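Local coordinates for protein angiotensin-converting enzyme (PDB 6S1Y) that probably cleaves peptides as a zinc-dependent metallopeptidase of the mosquito Anopheles gambiae, related to the angiotensin-converting enzymes of other animals, at residues 203-206 against 207-211. Sequence-based numbering, arbitrary orientation.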
loop_
_atom_site.group_PDB
_atom_site.type_symbol
_atom_site.label_atom_id
_atom_site.label_comp_id
_atom_site.label_asym_id
_atom_site.label_seq_id
_atom_site.Cartn_x
_atom_site.Cartn_y
_atom_site.Cartn_z
ATOM N N PHE A 203 19.797 -1.360 -3.763
ATOM C CA PHE A 203 18.440 -0.837 -3.665
ATOM C C PHE A 203 18.168 -0.210 -2.299
ATOM O O PHE A 203 17.476 0.808 -2.209
ATOM C CB PHE A 203 17.405 -1.922 -3.945
ATOM C CG PHE A 203 16.066 -1.376 -4.345
ATOM C CD1 PHE A 203 15.905 -0.736 -5.570
ATOM C CD2 PHE A 203 14.980 -1.474 -3.485
ATOM C CE1 PHE A 203 14.665 -0.213 -5.945
ATOM C CE2 PHE A 203 13.730 -0.975 -3.846
ATOM C CZ PHE A 203 13.562 -0.334 -5.082
ATOM N N GLU A 204 18.683 -0.795 -1.223
ATOM C CA GLU A 204 18.490 -0.164 0.078
ATOM C C GLU A 204 19.025 1.266 0.067
ATOM O O GLU A 204 18.399 2.175 0.620
ATOM C CB GLU A 204 19.151 -0.974 1.181
ATOM C CG GLU A 204 18.835 -0.410 2.536
ATOM C CD GLU A 204 19.114 -1.379 3.640
ATOM O OE1 GLU A 204 19.681 -2.453 3.337
ATOM O OE2 GLU A 204 18.750 -1.059 4.806
ATOM N N GLN A 205 20.156 1.496 -0.608
ATOM C CA GLN A 205 20.715 2.840 -0.660
ATOM C C GLN A 205 19.847 3.759 -1.506
ATOM O O GLN A 205 19.665 4.934 -1.176
ATOM C CB GLN A 205 22.141 2.794 -1.210
ATOM C CG GLN A 205 22.859 4.131 -1.138
ATOM C CD GLN A 205 23.044 4.603 0.297
ATOM O OE1 GLN A 205 23.705 3.931 1.107
ATOM N NE2 GLN A 205 22.454 5.762 0.618
ATOM N N GLN A 206 19.303 3.249 -2.603
ATOM C CA GLN A 206 18.455 4.077 -3.448
ATOM C C GLN A 206 17.269 4.617 -2.674
ATOM O O GLN A 206 16.826 5.752 -2.901
ATOM C CB GLN A 206 17.982 3.276 -4.652
ATOM C CG GLN A 206 19.131 2.797 -5.538
ATOM C CD GLN A 206 18.625 2.126 -6.794
ATOM O OE1 GLN A 206 17.621 2.557 -7.387
ATOM N NE2 GLN A 206 19.296 1.050 -7.193
ATOM N N VAL A 207 16.742 3.817 -1.742
ATOM C CA VAL A 207 15.573 4.230 -0.968
ATOM C C VAL A 207 15.949 5.314 0.033
ATOM O O VAL A 207 15.226 6.306 0.196
ATOM C CB VAL A 207 14.956 2.999 -0.281
ATOM C CG1 VAL A 207 14.001 3.448 0.793
ATOM C CG2 VAL A 207 14.244 2.125 -1.316
ATOM N N ASP A 208 17.082 5.137 0.723
ATOM C CA ASP A 208 17.631 6.208 1.554
ATOM C C ASP A 208 17.842 7.481 0.734
ATOM O O ASP A 208 17.560 8.588 1.201
ATOM C CB ASP A 208 18.956 5.770 2.183
ATOM C CG ASP A 208 18.810 4.606 3.159
ATOM O OD1 ASP A 208 17.674 4.219 3.544
ATOM O OD2 ASP A 208 19.865 4.061 3.560
ATOM N N ASP A 209 18.338 7.358 -0.492
ATOM C CA ASP A 209 18.566 8.563 -1.283
ATOM C C ASP A 209 17.259 9.263 -1.631
ATOM O O ASP A 209 17.206 10.496 -1.672
ATOM C CB ASP A 209 19.325 8.235 -2.564
ATOM C CG ASP A 209 20.734 7.772 -2.301
ATOM O OD1 ASP A 209 21.221 7.898 -1.147
ATOM O OD2 ASP A 209 21.349 7.274 -3.266
ATOM N N VAL A 210 16.187 8.508 -1.903
ATOM C CA VAL A 210 14.919 9.163 -2.205
ATOM C C VAL A 210 14.379 9.869 -0.964
ATOM O O VAL A 210 13.868 10.995 -1.045
ATOM C CB VAL A 210 13.905 8.155 -2.776
ATOM C CG1 VAL A 210 12.543 8.786 -2.865
ATOM C CG2 VAL A 210 14.385 7.659 -4.152
ATOM N N ILE A 211 14.498 9.235 0.203
ATOM C CA ILE A 211 14.022 9.861 1.439
ATOM C C ILE A 211 14.726 11.189 1.669
ATOM O O ILE A 211 14.099 12.171 2.082
ATOM C CB ILE A 211 14.218 8.922 2.638
ATOM C CG1 ILE A 211 13.026 7.979 2.773
ATOM C CG2 ILE A 211 14.356 9.724 3.920
ATOM C CD1 ILE A 211 11.692 8.687 3.167
#
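Phe203 to Ile211 open helix 203-233, where the carbonyls of Phe203, Glu204, Gln205 and Gln206 each accept the N-H four residues on; Asp209 N lies 2.8 Å from Gln205 O. One turn apart on the outer face, Gln205 and Asp209 add a side-chain bond to this backbone pattern: NE2 of Gln205 donates a hydrogen bond to OD1 of Asp209 at 3.0 Å, with an N-H...O angle of 158°. The acceptor lies close to the amide plane, yet the donor reaches OD1 from above the carboxylate plane. The glutamine reaches forward to the next turn because CG stands anti to the backbone N (chi1 -173°) and the chain then bends at chi2 (63°). Glutamine is long enough to span one turn and brings an N-H donor, while the short aspartate offers a carboxylate acceptor; both suit an exposed face. On the buried side, the ring carbon CE2 of Phe203 meets CG2 of Val207 obliquely at 4.0 Å, two apolar groups fitted to a helix face covered by helix 495-514, where Phe203 touches Leu495 and Val499, and Val207 touches Phe498. Glu204 and Asp208 are also one turn apart, but their carboxylates stay separate, OE2 of Glu204 being 5.4 Å from OD2 of Asp208. Each has a partner on helix 431-447: Arg447 forms a salt bridge with Glu204, which should ease the like-charge repulsion, and Tyr436 hydrogen-bonds to Asp208. Phe203 and Val207 on the buried side and Gln205 and Asp209 on the exposed one make this an amphipathic helix, with an i, i+4 side-chain link, in the largely helical angiotensin-converting enzyme fold.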